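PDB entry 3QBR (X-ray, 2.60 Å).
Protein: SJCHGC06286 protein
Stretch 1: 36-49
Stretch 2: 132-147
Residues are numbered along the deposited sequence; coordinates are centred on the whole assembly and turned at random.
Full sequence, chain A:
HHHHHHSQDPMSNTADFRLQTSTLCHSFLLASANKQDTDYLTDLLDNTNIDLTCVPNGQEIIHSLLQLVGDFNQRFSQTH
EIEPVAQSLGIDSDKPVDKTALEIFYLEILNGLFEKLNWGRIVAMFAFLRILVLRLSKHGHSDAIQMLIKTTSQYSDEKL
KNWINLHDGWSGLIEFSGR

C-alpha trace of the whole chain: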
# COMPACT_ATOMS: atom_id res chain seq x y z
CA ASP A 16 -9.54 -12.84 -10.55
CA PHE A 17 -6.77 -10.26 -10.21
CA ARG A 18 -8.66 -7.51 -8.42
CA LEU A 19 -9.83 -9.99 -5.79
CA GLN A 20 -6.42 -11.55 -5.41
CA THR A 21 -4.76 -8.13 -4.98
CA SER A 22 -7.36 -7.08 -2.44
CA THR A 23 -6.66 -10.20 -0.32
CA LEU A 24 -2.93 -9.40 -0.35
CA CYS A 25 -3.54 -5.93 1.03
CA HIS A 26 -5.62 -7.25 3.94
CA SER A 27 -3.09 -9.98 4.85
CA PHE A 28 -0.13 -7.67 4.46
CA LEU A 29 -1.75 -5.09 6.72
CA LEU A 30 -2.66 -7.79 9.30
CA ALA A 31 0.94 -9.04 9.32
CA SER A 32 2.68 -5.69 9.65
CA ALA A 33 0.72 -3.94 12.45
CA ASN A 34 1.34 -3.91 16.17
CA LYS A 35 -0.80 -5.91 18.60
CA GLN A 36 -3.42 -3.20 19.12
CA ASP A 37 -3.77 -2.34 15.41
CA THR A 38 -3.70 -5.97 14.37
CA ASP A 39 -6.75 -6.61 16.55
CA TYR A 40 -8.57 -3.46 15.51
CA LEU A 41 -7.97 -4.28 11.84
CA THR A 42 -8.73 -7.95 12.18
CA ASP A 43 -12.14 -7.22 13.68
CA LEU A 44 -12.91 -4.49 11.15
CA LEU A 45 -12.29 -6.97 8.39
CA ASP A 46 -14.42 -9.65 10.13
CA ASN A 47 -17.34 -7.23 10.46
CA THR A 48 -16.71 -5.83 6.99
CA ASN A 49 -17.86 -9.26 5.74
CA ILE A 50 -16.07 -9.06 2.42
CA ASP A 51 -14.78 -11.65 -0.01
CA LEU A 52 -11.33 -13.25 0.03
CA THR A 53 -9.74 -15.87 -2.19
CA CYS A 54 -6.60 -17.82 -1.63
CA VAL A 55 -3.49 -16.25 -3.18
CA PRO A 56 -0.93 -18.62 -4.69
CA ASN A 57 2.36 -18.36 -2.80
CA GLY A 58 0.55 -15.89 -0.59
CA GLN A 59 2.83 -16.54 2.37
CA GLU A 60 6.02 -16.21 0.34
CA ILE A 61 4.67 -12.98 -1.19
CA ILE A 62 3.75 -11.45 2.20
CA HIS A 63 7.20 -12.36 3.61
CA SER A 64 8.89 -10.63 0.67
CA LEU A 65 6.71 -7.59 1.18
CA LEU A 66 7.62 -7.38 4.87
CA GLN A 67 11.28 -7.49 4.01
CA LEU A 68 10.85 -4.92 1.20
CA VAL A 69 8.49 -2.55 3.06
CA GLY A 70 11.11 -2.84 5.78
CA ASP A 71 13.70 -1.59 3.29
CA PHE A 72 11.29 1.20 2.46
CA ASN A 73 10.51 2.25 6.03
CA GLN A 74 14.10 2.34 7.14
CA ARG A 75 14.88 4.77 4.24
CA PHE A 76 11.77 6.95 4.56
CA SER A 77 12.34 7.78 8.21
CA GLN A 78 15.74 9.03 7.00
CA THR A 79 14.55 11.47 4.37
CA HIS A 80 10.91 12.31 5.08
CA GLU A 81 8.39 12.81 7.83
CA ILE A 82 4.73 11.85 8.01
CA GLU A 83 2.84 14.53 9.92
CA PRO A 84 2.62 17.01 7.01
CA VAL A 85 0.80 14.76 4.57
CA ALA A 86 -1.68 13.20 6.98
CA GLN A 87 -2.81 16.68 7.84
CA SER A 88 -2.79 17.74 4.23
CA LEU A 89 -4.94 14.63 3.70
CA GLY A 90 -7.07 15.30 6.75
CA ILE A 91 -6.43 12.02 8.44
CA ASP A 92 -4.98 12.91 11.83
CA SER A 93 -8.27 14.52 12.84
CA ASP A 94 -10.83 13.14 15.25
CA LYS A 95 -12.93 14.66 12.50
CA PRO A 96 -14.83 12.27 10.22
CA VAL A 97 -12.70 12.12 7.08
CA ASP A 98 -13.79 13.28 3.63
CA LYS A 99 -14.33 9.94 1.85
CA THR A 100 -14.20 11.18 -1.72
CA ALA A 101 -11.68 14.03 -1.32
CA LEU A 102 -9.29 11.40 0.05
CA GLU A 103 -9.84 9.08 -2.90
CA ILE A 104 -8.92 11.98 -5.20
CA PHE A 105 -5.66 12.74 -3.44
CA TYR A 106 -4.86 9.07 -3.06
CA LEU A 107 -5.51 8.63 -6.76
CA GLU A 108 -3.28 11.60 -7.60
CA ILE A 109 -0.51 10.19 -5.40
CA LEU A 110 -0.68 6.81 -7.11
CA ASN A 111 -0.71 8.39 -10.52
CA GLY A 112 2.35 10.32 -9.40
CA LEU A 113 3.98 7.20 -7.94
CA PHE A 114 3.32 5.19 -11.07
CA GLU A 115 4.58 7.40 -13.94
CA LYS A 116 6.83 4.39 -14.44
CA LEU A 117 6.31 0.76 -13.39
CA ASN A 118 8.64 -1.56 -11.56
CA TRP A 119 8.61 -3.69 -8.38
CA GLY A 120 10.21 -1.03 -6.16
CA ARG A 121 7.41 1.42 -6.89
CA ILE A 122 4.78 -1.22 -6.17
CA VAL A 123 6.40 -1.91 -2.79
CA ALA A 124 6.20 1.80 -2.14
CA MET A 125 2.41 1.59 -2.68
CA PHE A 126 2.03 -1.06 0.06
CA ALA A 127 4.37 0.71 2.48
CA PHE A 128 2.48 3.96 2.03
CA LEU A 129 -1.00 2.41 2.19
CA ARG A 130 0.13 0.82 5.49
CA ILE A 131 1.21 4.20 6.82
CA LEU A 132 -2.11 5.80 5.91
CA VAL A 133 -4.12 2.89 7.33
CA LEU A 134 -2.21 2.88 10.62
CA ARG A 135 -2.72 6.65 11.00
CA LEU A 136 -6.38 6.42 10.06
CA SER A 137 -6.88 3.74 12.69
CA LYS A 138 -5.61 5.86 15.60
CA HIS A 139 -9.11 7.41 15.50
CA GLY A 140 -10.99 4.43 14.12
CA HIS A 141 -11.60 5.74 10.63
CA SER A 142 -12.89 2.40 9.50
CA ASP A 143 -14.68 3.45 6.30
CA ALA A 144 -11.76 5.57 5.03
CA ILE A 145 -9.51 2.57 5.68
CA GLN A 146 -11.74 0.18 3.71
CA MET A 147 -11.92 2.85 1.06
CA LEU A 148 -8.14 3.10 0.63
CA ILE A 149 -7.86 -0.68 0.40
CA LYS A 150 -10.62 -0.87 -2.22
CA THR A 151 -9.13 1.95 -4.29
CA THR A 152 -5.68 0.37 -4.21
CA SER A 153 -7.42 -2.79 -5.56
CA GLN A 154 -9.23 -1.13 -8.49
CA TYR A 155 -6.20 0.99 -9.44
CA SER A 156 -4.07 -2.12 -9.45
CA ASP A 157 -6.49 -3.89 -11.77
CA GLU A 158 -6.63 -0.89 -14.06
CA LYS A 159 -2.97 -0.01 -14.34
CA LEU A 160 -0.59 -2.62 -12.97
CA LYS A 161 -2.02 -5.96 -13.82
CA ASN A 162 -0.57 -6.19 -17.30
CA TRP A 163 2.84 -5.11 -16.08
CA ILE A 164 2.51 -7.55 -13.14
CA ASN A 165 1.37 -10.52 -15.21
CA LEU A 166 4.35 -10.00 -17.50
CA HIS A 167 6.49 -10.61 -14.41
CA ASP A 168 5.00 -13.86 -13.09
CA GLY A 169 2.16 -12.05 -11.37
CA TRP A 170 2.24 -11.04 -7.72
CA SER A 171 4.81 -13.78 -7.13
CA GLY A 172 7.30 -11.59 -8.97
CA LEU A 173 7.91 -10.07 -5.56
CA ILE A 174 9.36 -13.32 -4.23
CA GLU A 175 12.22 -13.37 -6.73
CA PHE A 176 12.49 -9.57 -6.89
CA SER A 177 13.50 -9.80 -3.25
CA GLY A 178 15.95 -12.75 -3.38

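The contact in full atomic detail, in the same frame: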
# COMPACT_ATOMS: atom_id res chain seq x y z
N GLN A 36 -2.16 -3.97 19.08
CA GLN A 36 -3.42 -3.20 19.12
C GLN A 36 -4.07 -3.00 17.75
O GLN A 36 -5.28 -3.23 17.58
CB GLN A 36 -3.19 -1.84 19.81
CG GLN A 36 -4.41 -0.94 19.79
CD GLN A 36 -4.23 0.29 20.66
OE1 GLN A 36 -3.16 0.90 20.68
NE2 GLN A 36 -5.28 0.65 21.38
N ASP A 37 -3.27 -2.60 16.77
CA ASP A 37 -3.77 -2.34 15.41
C ASP A 37 -4.13 -3.62 14.70
O ASP A 37 -5.08 -3.66 13.92
CB ASP A 37 -2.75 -1.55 14.59
CG ASP A 37 -2.66 -0.08 15.02
OD1 ASP A 37 -3.68 0.65 14.90
OD2 ASP A 37 -1.55 0.32 15.48
N THR A 38 -3.37 -4.68 14.96
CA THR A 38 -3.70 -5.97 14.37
C THR A 38 -5.12 -6.39 14.73
O THR A 38 -5.92 -6.76 13.86
CB THR A 38 -2.78 -7.08 14.82
OG1 THR A 38 -1.43 -6.76 14.48
CG2 THR A 38 -3.19 -8.34 14.10
N ASP A 39 -5.41 -6.31 16.03
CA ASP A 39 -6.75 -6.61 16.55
C ASP A 39 -7.82 -5.68 16.01
O ASP A 39 -8.90 -6.14 15.61
CB ASP A 39 -6.76 -6.55 18.07
CG ASP A 39 -6.14 -7.79 18.73
OD1 ASP A 39 -5.50 -8.63 18.03
OD2 ASP A 39 -6.29 -7.93 19.96
N TYR A 40 -7.57 -4.38 16.03
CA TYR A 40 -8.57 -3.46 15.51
C TYR A 40 -8.84 -3.77 14.03
O TYR A 40 -10.00 -3.85 13.59
CB TYR A 40 -8.17 -2.00 15.73
CG TYR A 40 -8.98 -1.03 14.89
CD1 TYR A 40 -10.26 -0.61 15.29
CD2 TYR A 40 -8.48 -0.53 13.69
CE1 TYR A 40 -11.02 0.27 14.50
CE2 TYR A 40 -9.22 0.34 12.89
CZ TYR A 40 -10.48 0.75 13.29
OH TYR A 40 -11.19 1.62 12.49
N LEU A 41 -7.78 -4.00 13.27
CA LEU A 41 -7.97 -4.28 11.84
C LEU A 41 -8.60 -5.64 11.58
O LEU A 41 -9.39 -5.82 10.65
CB LEU A 41 -6.63 -4.20 11.11
CG LEU A 41 -6.00 -2.81 11.01
CD1 LEU A 41 -4.62 -2.90 10.37
CD2 LEU A 41 -6.91 -1.85 10.24
N THR A 42 -8.25 -6.61 12.40
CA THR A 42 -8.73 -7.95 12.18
C THR A 42 -10.23 -7.98 12.39
O THR A 42 -10.95 -8.63 11.63
CB THR A 42 -8.09 -8.94 13.14
OG1 THR A 42 -6.67 -9.00 12.92
CG2 THR A 42 -8.73 -10.31 12.95
N ASP A 43 -10.70 -7.26 13.40
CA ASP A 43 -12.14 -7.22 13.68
C ASP A 43 -12.89 -6.41 12.63
O ASP A 43 -13.98 -6.81 12.21
CB ASP A 43 -12.44 -6.71 15.09
CG ASP A 43 -11.76 -7.57 16.19
OD1 ASP A 43 -11.20 -8.66 15.88
OD2 ASP A 43 -11.79 -7.16 17.37
N LEU A 44 -12.30 -5.30 12.20
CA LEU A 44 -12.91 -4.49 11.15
C LEU A 44 -13.15 -5.33 9.93
O LEU A 44 -14.21 -5.27 9.32
CB LEU A 44 -12.03 -3.31 10.78
CG LEU A 44 -12.46 -2.54 9.53
CD1 LEU A 44 -13.95 -2.23 9.59
CD2 LEU A 44 -11.66 -1.26 9.45
N LEU A 45 -12.15 -6.11 9.56
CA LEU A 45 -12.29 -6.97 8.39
C LEU A 45 -13.39 -8.03 8.59
O LEU A 45 -14.21 -8.27 7.70
CB LEU A 45 -10.96 -7.63 8.03
CG LEU A 45 -11.08 -8.55 6.82
CD1 LEU A 45 -11.74 -7.80 5.67
CD2 LEU A 45 -9.72 -9.11 6.43
N ASP A 46 -13.40 -8.66 9.77
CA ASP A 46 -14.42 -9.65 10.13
C ASP A 46 -15.83 -9.08 9.96
O ASP A 46 -16.68 -9.69 9.31
CB ASP A 46 -14.25 -10.12 11.57
CG ASP A 46 -13.13 -11.15 11.74
OD1 ASP A 46 -12.80 -11.85 10.75
OD2 ASP A 46 -12.59 -11.27 12.86
N ASN A 47 -16.05 -7.90 10.55
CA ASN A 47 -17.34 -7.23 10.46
C ASN A 47 -17.64 -6.71 9.07
O ASN A 47 -18.81 -6.56 8.69
CB ASN A 47 -17.41 -6.07 11.44
CG ASN A 47 -17.53 -6.52 12.89
OD1 ASN A 47 -18.25 -7.49 13.19
ND2 ASN A 47 -16.83 -5.82 13.80
N THR A 48 -16.57 -6.40 8.33
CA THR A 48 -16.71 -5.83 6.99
C THR A 48 -17.37 -6.85 6.08
O THR A 48 -17.95 -6.50 5.06
CB THR A 48 -15.34 -5.37 6.42
OG1 THR A 48 -15.11 -4.01 6.81
CG2 THR A 48 -15.32 -5.42 4.92
N ASN A 49 -17.27 -8.12 6.48
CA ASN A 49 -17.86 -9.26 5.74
C ASN A 49 -17.65 -9.18 4.24
O ASN A 49 -18.61 -9.14 3.46
CB ASN A 49 -19.35 -9.42 6.04
CG ASN A 49 -19.86 -10.83 5.73
OD1 ASN A 49 -19.15 -11.81 5.94
ND2 ASN A 49 -21.10 -10.93 5.25
N LEU A 132 -0.81 5.15 5.88
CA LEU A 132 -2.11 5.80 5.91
C LEU A 132 -3.09 5.06 6.80
O LEU A 132 -3.76 5.68 7.63
CB LEU A 132 -2.70 5.88 4.50
CG LEU A 132 -1.92 6.77 3.51
CD1 LEU A 132 -2.67 7.00 2.22
CD2 LEU A 132 -1.63 8.10 4.16
N VAL A 133 -3.17 3.74 6.61
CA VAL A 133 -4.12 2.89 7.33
C VAL A 133 -3.85 2.94 8.84
O VAL A 133 -4.76 3.16 9.65
CB VAL A 133 -4.11 1.42 6.79
CG1 VAL A 133 -4.66 0.40 7.87
CG2 VAL A 133 -4.87 1.34 5.45
N LEU A 134 -2.59 2.77 9.22
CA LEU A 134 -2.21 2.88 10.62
C LEU A 134 -2.48 4.26 11.24
O LEU A 134 -2.74 4.36 12.44
CB LEU A 134 -0.74 2.53 10.78
CG LEU A 134 -0.49 1.05 10.48
CD1 LEU A 134 1.01 0.72 10.57
CD2 LEU A 134 -1.33 0.20 11.43
N ARG A 135 -2.43 5.32 10.45
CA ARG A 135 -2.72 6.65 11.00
C ARG A 135 -4.22 6.88 11.06
O ARG A 135 -4.71 7.52 11.98
CB ARG A 135 -2.05 7.76 10.20
CG ARG A 135 -0.54 7.76 10.33
CD ARG A 135 0.05 9.14 10.10
NE ARG A 135 -0.18 10.04 11.23
CZ ARG A 135 0.70 10.93 11.68
NH1 ARG A 135 1.90 11.03 11.11
NH2 ARG A 135 0.41 11.71 12.71
N LEU A 136 -4.93 6.37 10.07
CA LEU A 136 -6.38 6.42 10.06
C LEU A 136 -6.99 5.67 11.25
O LEU A 136 -8.05 6.03 11.76
CB LEU A 136 -6.91 5.81 8.76
CG LEU A 136 -6.98 6.75 7.56
CD1 LEU A 136 -7.07 5.95 6.27
CD2 LEU A 136 -8.18 7.70 7.71
N SER A 137 -6.31 4.63 11.69
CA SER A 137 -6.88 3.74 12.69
C SER A 137 -6.67 4.23 14.13
O SER A 137 -7.38 3.79 15.04
CB SER A 137 -6.40 2.30 12.47
OG SER A 137 -5.05 2.16 12.82
N LYS A 138 -5.72 5.15 14.32
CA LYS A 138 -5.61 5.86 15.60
C LYS A 138 -6.97 6.41 16.07
O LYS A 138 -7.26 6.38 17.25
CB LYS A 138 -4.57 7.00 15.54
CG LYS A 138 -3.11 6.56 15.45
CD LYS A 138 -2.68 5.68 16.64
CE LYS A 138 -1.22 5.23 16.53
NZ LYS A 138 -0.80 4.30 17.63
N HIS A 139 -7.80 6.90 15.15
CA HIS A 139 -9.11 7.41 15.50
C HIS A 139 -10.24 6.56 14.92
O HIS A 139 -11.36 7.04 14.75
CB HIS A 139 -9.30 8.83 14.97
CG HIS A 139 -8.24 9.78 15.41
ND1 HIS A 139 -7.91 9.96 16.73
CD2 HIS A 139 -7.46 10.63 14.70
CE1 HIS A 139 -6.95 10.86 16.82
NE2 HIS A 139 -6.66 11.29 15.60
N GLY A 140 -9.94 5.31 14.60
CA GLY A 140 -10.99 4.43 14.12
C GLY A 140 -11.72 4.89 12.88
O GLY A 140 -12.93 4.85 12.83
N HIS A 141 -10.97 5.30 11.86
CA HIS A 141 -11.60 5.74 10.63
C HIS A 141 -11.82 4.55 9.71
O HIS A 141 -11.22 4.43 8.64
CB HIS A 141 -10.79 6.85 9.95
CG HIS A 141 -10.80 8.15 10.69
ND1 HIS A 141 -11.96 8.86 10.93
CD2 HIS A 141 -9.81 8.86 11.28
CE1 HIS A 141 -11.68 9.95 11.61
NE2 HIS A 141 -10.38 9.97 11.84
N SER A 142 -12.72 3.68 10.15
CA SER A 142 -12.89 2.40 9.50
C SER A 142 -13.28 2.52 8.03
O SER A 142 -12.68 1.86 7.19
CB SER A 142 -13.87 1.52 10.28
OG SER A 142 -15.20 1.97 10.13
N ASP A 143 -14.25 3.36 7.70
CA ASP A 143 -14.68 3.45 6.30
C ASP A 143 -13.61 4.06 5.39
O ASP A 143 -13.44 3.60 4.26
CB ASP A 143 -15.96 4.25 6.17
CG ASP A 143 -15.78 5.68 6.61
OD1 ASP A 143 -15.20 5.89 7.71
OD2 ASP A 143 -16.20 6.59 5.86
N ALA A 144 -12.86 5.06 5.86
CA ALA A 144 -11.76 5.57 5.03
C ALA A 144 -10.75 4.45 4.75
O ALA A 144 -10.26 4.30 3.62
CB ALA A 144 -11.07 6.83 5.64
N ILE A 145 -10.45 3.67 5.79
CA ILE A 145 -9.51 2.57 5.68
C ILE A 145 -9.98 1.60 4.58
O ILE A 145 -9.24 1.33 3.62
CB ILE A 145 -9.37 1.83 7.04
CG1 ILE A 145 -8.75 2.75 8.07
CG2 ILE A 145 -8.55 0.56 6.88
CD1 ILE A 145 -8.44 2.11 9.44
N GLN A 146 -11.20 1.11 4.70
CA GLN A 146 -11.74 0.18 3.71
C GLN A 146 -11.77 0.83 2.36
O GLN A 146 -11.72 0.16 1.33
CB GLN A 146 -13.15 -0.30 4.09
CG GLN A 146 -13.17 -1.37 5.19
CD GLN A 146 -12.12 -2.47 5.00
OE1 GLN A 146 -11.96 -3.03 3.89
NE2 GLN A 146 -11.39 -2.80 6.08
N MET A 147 -11.88 2.15 2.34
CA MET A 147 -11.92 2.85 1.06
C MET A 147 -10.54 2.80 0.40
O MET A 147 -10.41 2.40 -0.76
CB MET A 147 -12.39 4.28 1.28
CG MET A 147 -12.67 5.04 -0.01
SD MET A 147 -11.23 5.97 -0.53
CE MET A 147 -11.14 7.12 0.85

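The one polar contact across the two stretches with hydrogen-bonding geometry joins Ser137 OG to Asp37 OD1 at 2.9 Å. Its proton is not settled, because Leu134 O lies 3.2 Å from the same Ser137 OG. The other carboxylate oxygen, Asp37 OD2, is 4.6 Å from Lys138 NZ, so the opposite charges are near each other but too far apart for a salt bridge. Tyr40 OH approaches Ser142 N at 3.5 Å, yet the angle is poor and no hydrogen bond results.

Tyr40 therefore acts mainly through packing. Its chi1 of 165° (t) carries the ring to the turn Ser137-Gly140; Ser137 O sits over one face, and Ile145 CD1, from the helix that follows, lies at the edge, 4.0 Å from Tyr40 CE2. Tyr40 OH is 3.3 Å from Gly140 CA, at a residue whose positive phi (58°) favours glycine.

The helix carrying Asp37, Tyr40, Leu41 and Leu44 crosses the helix that holds Val133 and Leu134 at 88° and the one that holds Ile145 and Gln146 at 78°. Asp37 CG packs against Leu134 CD2 at 3.8 Å; one turn on, Leu41 CD2 reaches Val133 CG1 at 4.0 Å and Ile145 CD1 at 4.3 Å. Further along, Leu44 CD2 touches Ser142 CB at 3.6 Å, and Thr48 OG1, which donates a hydrogen bond to Leu44 O at 2.9 Å, lies 3.7 Å from Gln146 CG. The contact buries 559 Å² in total.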